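Local coordinates for glucoamylase (Thermoanaerobacterium thermosaccharolyticum, PDB 1LF6), which hydrolyses terminal 1,4-linked alpha-D-glucose residues from the non-reducing ends of glucan chains, releasing beta-D-glucose, at residues T121-T126 / N271-Y276; L133-K138 / F244-S249. All coordinates share one frame; numbering follows the deposited sequence.

Contact 1 (T121-T126 / N271-Y276); sequences TKDIFT and NLKNNY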
loop_
_atom_site.group_PDB
_atom_site.type_symbol
_atom_site.label_atom_id
_atom_site.label_comp_id
_atom_site.label_asym_id
_atom_site.label_seq_id
_atom_site.Cartn_x
_atom_site.Cartn_y
_atom_site.Cartn_z
ATOM N N THR A 121 15.425 -20.992 -5.016
ATOM C CA THR A 121 14.310 -21.018 -4.078
ATOM C C THR A 121 14.653 -20.158 -2.868
ATOM O O THR A 121 15.751 -20.256 -2.321
ATOM C CB THR A 121 14.009 -22.459 -3.624
ATOM O OG1 THR A 121 13.703 -23.257 -4.773
ATOM C CG2 THR A 121 12.825 -22.486 -2.660
ATOM N N LYS A 122 13.714 -19.310 -2.455
ATOM C CA LYS A 122 13.955 -18.422 -1.325
ATOM C C LYS A 122 12.919 -18.516 -0.207
ATOM O O LYS A 122 11.762 -18.856 -0.432
ATOM C CB LYS A 122 14.020 -16.969 -1.809
ATOM C CG LYS A 122 14.954 -16.724 -2.988
ATOM C CD LYS A 122 14.797 -15.298 -3.515
ATOM C CE LYS A 122 15.760 -15.011 -4.656
ATOM N NZ LYS A 122 15.586 -13.628 -5.198
ATOM N N ASP A 123 13.367 -18.199 1.001
ATOM C CA ASP A 123 12.530 -18.184 2.194
ATOM C C ASP A 123 12.822 -16.817 2.777
ATOM O O ASP A 123 13.955 -16.547 3.182
ATOM C CB ASP A 123 12.967 -19.278 3.173
ATOM C CG ASP A 123 12.413 -20.639 2.813
ATOM O OD1 ASP A 123 12.172 -20.872 1.612
ATOM O OD2 ASP A 123 12.224 -21.483 3.728
ATOM N N ILE A 124 11.810 -15.956 2.811
ATOM C CA ILE A 124 11.996 -14.595 3.300
ATOM C C ILE A 124 11.066 -14.187 4.436
ATOM O O ILE A 124 9.861 -14.428 4.387
ATOM C CB ILE A 124 11.829 -13.593 2.135
ATOM C CG1 ILE A 124 12.800 -13.966 1.007
ATOM C CG2 ILE A 124 12.080 -12.164 2.619
ATOM C CD1 ILE A 124 12.554 -13.220 -0.289
ATOM N N PHE A 125 11.646 -13.549 5.450
ATOM C CA PHE A 125 10.914 -13.071 6.618
ATOM C C PHE A 125 11.881 -12.254 7.465
ATOM O O PHE A 125 13.034 -12.069 7.084
ATOM C CB PHE A 125 10.359 -14.250 7.425
ATOM C CG PHE A 125 11.416 -15.170 7.964
ATOM C CD1 PHE A 125 11.934 -14.985 9.243
ATOM C CD2 PHE A 125 11.909 -16.214 7.186
ATOM C CE1 PHE A 125 12.928 -15.827 9.739
ATOM C CE2 PHE A 125 12.901 -17.058 7.672
ATOM C CZ PHE A 125 13.413 -16.866 8.951
ATOM N N THR A 126 11.424 -11.761 8.607
ATOM C CA THR A 126 12.296 -10.964 9.459
ATOM C C THR A 126 12.514 -11.582 10.836
ATOM O O THR A 126 11.823 -12.523 11.225
ATOM C CB THR A 126 11.740 -9.542 9.643
ATOM O OG1 THR A 126 10.423 -9.610 10.200
ATOM C CG2 THR A 126 11.688 -8.816 8.303
ATOM N N ASN A 271 14.079 -21.845 14.169
ATOM C CA ASN A 271 13.518 -21.198 15.345
ATOM C C ASN A 271 13.014 -19.800 14.987
ATOM O O ASN A 271 11.899 -19.426 15.344
ATOM C CB ASN A 271 14.570 -21.102 16.451
ATOM C CG ASN A 271 14.122 -21.771 17.729
ATOM O OD1 ASN A 271 13.048 -21.470 18.259
ATOM N ND2 ASN A 271 14.946 -22.683 18.240
ATOM N N LEU A 272 13.846 -19.034 14.285
ATOM C CA LEU A 272 13.483 -17.682 13.871
ATOM C C LEU A 272 12.258 -17.715 12.976
ATOM O O LEU A 272 11.329 -16.928 13.140
ATOM C CB LEU A 272 14.632 -17.022 13.104
ATOM C CG LEU A 272 15.847 -16.517 13.882
ATOM C CD1 LEU A 272 16.872 -15.979 12.897
ATOM C CD2 LEU A 272 15.428 -15.432 14.865
ATOM N N LYS A 273 12.273 -18.635 12.021
ATOM C CA LYS A 273 11.177 -18.778 11.082
ATOM C C LYS A 273 9.878 -19.152 11.795
ATOM O O LYS A 273 8.838 -18.531 11.570
ATOM C CB LYS A 273 11.533 -19.832 10.037
ATOM C CG LYS A 273 10.508 -19.982 8.933
ATOM C CD LYS A 273 10.987 -20.972 7.893
ATOM C CE LYS A 273 9.870 -21.345 6.942
ATOM N NZ LYS A 273 10.294 -22.434 6.023
ATOM N N ASN A 274 9.938 -20.160 12.658
ATOM C CA ASN A 274 8.754 -20.578 13.386
ATOM C C ASN A 274 8.224 -19.466 14.293
ATOM O O ASN A 274 7.012 -19.295 14.429
ATOM C CB ASN A 274 9.044 -21.841 14.212
ATOM C CG ASN A 274 9.334 -23.059 13.341
ATOM O OD1 ASN A 274 8.729 -23.240 12.286
ATOM N ND2 ASN A 274 10.255 -23.903 13.791
ATOM N N ASN A 275 9.128 -18.713 14.914
ATOM C CA ASN A 275 8.722 -17.618 15.795
ATOM C C ASN A 275 8.011 -16.534 14.988
ATOM O O ASN A 275 7.058 -15.912 15.460
ATOM C CB ASN A 275 9.940 -17.007 16.500
ATOM C CG ASN A 275 10.547 -17.937 17.543
ATOM O OD1 ASN A 275 11.598 -17.642 18.112
ATOM N ND2 ASN A 275 9.884 -19.058 17.799
ATOM N N TYR A 276 8.492 -16.304 13.770
ATOM C CA TYR A 276 7.899 -15.297 12.900
ATOM C C TYR A 276 6.477 -15.726 12.569
ATOM O O TYR A 276 5.528 -14.949 12.717
ATOM C CB TYR A 276 8.721 -15.160 11.613
ATOM C CG TYR A 276 8.200 -14.123 10.637
ATOM C CD1 TYR A 276 8.564 -12.781 10.744
ATOM C CD2 TYR A 276 7.344 -14.489 9.597
ATOM C CE1 TYR A 276 8.088 -11.824 9.833
ATOM C CE2 TYR A 276 6.864 -13.546 8.685
ATOM C CZ TYR A 276 7.240 -12.219 8.808
ATOM O OH TYR A 276 6.768 -11.296 7.901
HETATM O O HOH W 1 12.166 -14.247 13.343
#
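Phe125 and Tyr276 form the dense half of a helix-on-sheet contact in the beta-sandwich N-terminal domain, where segment 271-276 of helix 269-284 crosses segment 121-126 of strand 118-126 at 68°. Phe125 CB sits over the centre of the Tyr276 ring, 3.7 Å from the nearest ring atom, CD2, in a CH-pi contact. The two side chains run past each other in opposite directions, and their rings lie oblique to each other. Phe125 CG lies between its own backbone N and carbonyl carbon (chi1 62°), and the ring beyond it reaches the helix backbone. There Lys273 CA rests over one face, 3.6 Å from Phe125 CZ, while Leu272 CB approaches CE1. On this buried side one water donates to two backbone carbonyls, Thr126 O and Leu272 O, each 2.8 Å from the water O. The Tyr276 ring is met near its plane by Thr126 OG1, 3.2 Å from CE1, and the phenol hydroxyl is hydrogen-bonded to Leu105 O. An alanine in place of Tyr276 would probably leave Phe125 CB without the ring it lies against and Leu105 O without its hydroxyl partner, opening a gap between strand and helix.

The packing thins toward Asp123, where the charged pair is partly exposed. Lys273 is extended throughout, its CB and CG skirting Phe125 CE2 before the ammonium joins Asp123 in a salt bridge. Phe100 adds a cation-pi contact to this lysine, and Tyr269 OH a weak hydrogen bond to Asp123 OD2. In the salt bridge itself, Lys273 NZ meets the anti side of Asp123 OD2 at 3.1 Å, displaced 34° from the carboxylate plane.

Contact 2 (L133-K138 / F244-S249); sequences LIMKAK and FEIVLS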
loop_
_atom_site.group_PDB
_atom_site.type_symbol
_atom_site.label_atom_id
_atom_site.label_comp_id
_atom_site.label_asym_id
_atom_site.label_seq_id
_atom_site.Cartn_x
_atom_site.Cartn_y
_atom_site.Cartn_z
ATOM N N LEU A 133 16.544 -8.516 8.148
ATOM C CA LEU A 133 15.761 -9.208 7.133
ATOM C C LEU A 133 16.527 -10.476 6.786
ATOM O O LEU A 133 17.744 -10.438 6.588
ATOM C CB LEU A 133 15.608 -8.345 5.879
ATOM C CG LEU A 133 14.863 -9.009 4.717
ATOM C CD1 LEU A 133 13.421 -9.285 5.122
ATOM C CD2 LEU A 133 14.912 -8.099 3.492
ATOM N N ILE A 134 15.812 -11.592 6.707
ATOM C CA ILE A 134 16.441 -12.872 6.419
ATOM C C ILE A 134 15.967 -13.487 5.115
ATOM O O ILE A 134 14.785 -13.437 4.789
ATOM C CB ILE A 134 16.151 -13.873 7.555
ATOM C CG1 ILE A 134 16.611 -13.285 8.888
ATOM C CG2 ILE A 134 16.841 -15.195 7.271
ATOM C CD1 ILE A 134 16.042 -13.986 10.104
ATOM N N MET A 135 16.899 -14.067 4.371
ATOM C CA MET A 135 16.574 -14.734 3.122
ATOM C C MET A 135 17.402 -15.994 2.977
ATOM O O MET A 135 18.612 -15.931 2.759
ATOM C CB MET A 135 16.840 -13.847 1.899
ATOM C CG MET A 135 16.679 -14.618 0.583
ATOM S SD MET A 135 17.123 -13.717 -0.916
ATOM C CE MET A 135 18.889 -13.455 -0.631
ATOM N N LYS A 136 16.754 -17.143 3.113
ATOM C CA LYS A 136 17.454 -18.401 2.931
ATOM C C LYS A 136 17.281 -18.695 1.453
ATOM O O LYS A 136 16.193 -18.524 0.902
ATOM C CB LYS A 136 16.821 -19.515 3.767
ATOM C CG LYS A 136 17.556 -20.849 3.663
ATOM C CD LYS A 136 17.112 -21.803 4.760
ATOM C CE LYS A 136 17.999 -23.034 4.828
ATOM N NZ LYS A 136 17.608 -23.939 5.951
ATOM N N ALA A 137 18.356 -19.117 0.802
ATOM C CA ALA A 137 18.287 -19.414 -0.617
ATOM C C ALA A 137 19.093 -20.654 -0.946
ATOM O O ALA A 137 20.048 -20.993 -0.248
ATOM C CB ALA A 137 18.802 -18.227 -1.423
ATOM N N LYS A 138 18.688 -21.332 -2.013
ATOM C CA LYS A 138 19.368 -22.526 -2.481
ATOM C C LYS A 138 19.368 -22.485 -4.002
ATOM O O LYS A 138 18.360 -22.141 -4.624
ATOM C CB LYS A 138 18.659 -23.793 -1.995
ATOM C CG LYS A 138 17.281 -24.023 -2.600
ATOM C CD LYS A 138 16.736 -25.406 -2.241
ATOM C CE LYS A 138 15.341 -25.613 -2.823
ATOM N NZ LYS A 138 14.764 -26.953 -2.498
ATOM N N PHE A 244 22.231 -21.401 1.418
ATOM C CA PHE A 244 22.812 -20.479 2.388
ATOM C C PHE A 244 21.808 -19.465 2.933
ATOM O O PHE A 244 20.673 -19.388 2.470
ATOM C CB PHE A 244 23.961 -19.729 1.722
ATOM C CG PHE A 244 23.598 -19.165 0.377
ATOM C CD1 PHE A 244 23.536 -19.990 -0.740
ATOM C CD2 PHE A 244 23.259 -17.821 0.239
ATOM C CE1 PHE A 244 23.139 -19.489 -1.979
ATOM C CE2 PHE A 244 22.860 -17.310 -0.999
ATOM C CZ PHE A 244 22.799 -18.144 -2.108
ATOM N N GLU A 245 22.248 -18.677 3.909
ATOM C CA GLU A 245 21.397 -17.673 4.529
ATOM C C GLU A 245 21.974 -16.265 4.379
ATOM O O GLU A 245 23.110 -16.005 4.784
ATOM C CB GLU A 245 21.225 -17.981 6.017
ATOM C CG GLU A 245 20.722 -19.382 6.308
ATOM C CD GLU A 245 20.621 -19.672 7.797
ATOM O OE1 GLU A 245 20.245 -20.809 8.154
ATOM O OE2 GLU A 245 20.917 -18.767 8.609
ATOM N N ILE A 246 21.188 -15.362 3.800
ATOM C CA ILE A 246 21.615 -13.978 3.627
ATOM C C ILE A 246 20.884 -13.130 4.662
ATOM O O ILE A 246 19.661 -13.225 4.804
ATOM C CB ILE A 246 21.295 -13.460 2.200
ATOM C CG1 ILE A 246 22.111 -14.245 1.169
ATOM C CG2 ILE A 246 21.617 -11.968 2.091
ATOM C CD1 ILE A 246 23.620 -14.148 1.367
ATOM N N VAL A 247 21.633 -12.315 5.397
ATOM C CA VAL A 247 21.038 -11.468 6.421
ATOM C C VAL A 247 21.372 -9.993 6.225
ATOM O O VAL A 247 22.529 -9.629 6.020
ATOM C CB VAL A 247 21.497 -11.894 7.841
ATOM C CG1 VAL A 247 20.872 -10.985 8.892
ATOM C CG2 VAL A 247 21.112 -13.343 8.099
ATOM N N LEU A 248 20.340 -9.153 6.285
ATOM C CA LEU A 248 20.504 -7.711 6.148
ATOM C C LEU A 248 20.002 -7.064 7.429
ATOM O O LEU A 248 18.816 -7.154 7.763
ATOM C CB LEU A 248 19.705 -7.184 4.957
ATOM C CG LEU A 248 19.705 -5.662 4.773
ATOM C CD1 LEU A 248 21.103 -5.172 4.427
ATOM C CD2 LEU A 248 18.717 -5.288 3.670
ATOM N N SER A 249 20.911 -6.419 8.152
ATOM C CA SER A 249 20.556 -5.773 9.403
ATOM C C SER A 249 20.670 -4.257 9.311
ATOM O O SER A 249 21.346 -3.722 8.429
ATOM C CB SER A 249 21.440 -6.315 10.530
ATOM O OG SER A 249 21.271 -7.719 10.654
#
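Met135 and Ile246 pack side by side, pointing the same way, at the apolar centre of an antiparallel strand pair in the beta-sandwich. A bend in the methionine chain (chi3 64°) brings its CE to 3.7 Å from Ile246 CB. On this face Leu133 CB also approaches Leu248 CB, and Ala137 CB lies 4.1 Å from Phe244 CZ. Strand 70-80 packs against the same face, with Phe77 touching Met135 and Ala137. Phe244 CG stands between its own backbone N and carbonyl carbon (chi1 48°), and the ring lies with one face under Ala137 O, which is set off toward the rim.

Six backbone hydrogen bonds join the strands, two in each of the hydrogen-bonded pairs Leu133-Leu248, Met135-Ile246 and Ala137-Phe244. The Leu248 N to Leu133 O bond is 2.9 Å long.

The reverse face begins with Ile134 and Val247, both touching Thr264 of helix 254-266, and ends at partly exposed Lys136 and Glu245. Their stems run close, but Lys136 NZ stays 4.6 Å from Glu245 OE1; Lys136 instead makes a cation-pi contact with Tyr269 and a long, weak ion pair with Glu243. Cohesion here therefore rests on backbone bonds and buried apolar groups, with the opposite charges at the edge probably adding only a diffuse attraction.

In the fold
The centres of the two contacts lie about 9 Å apart within the N-terminal domain, and they meet through neighbouring strands 118-126 and 132-141 of one antiparallel sheet. Along the chain the order is 121-126, 133-138, 244-249, 271-276, so contact 2 is enclosed by the two halves of contact 1. A probable hydrogen bond, Ile134 N to Phe125 O at 2.8 Å, carries the sheet from one contact into the other, and Leu272 CD1 of the helix reaches Ile134 CD1 at 3.5 Å. Together they present neighbouring strands bonded edge to edge, with helix 269-284 packed on the face bearing Phe125 and Ile134. Both belong to the sandwich domain and lie away from the probable catalytic residues Glu435 and Glu438.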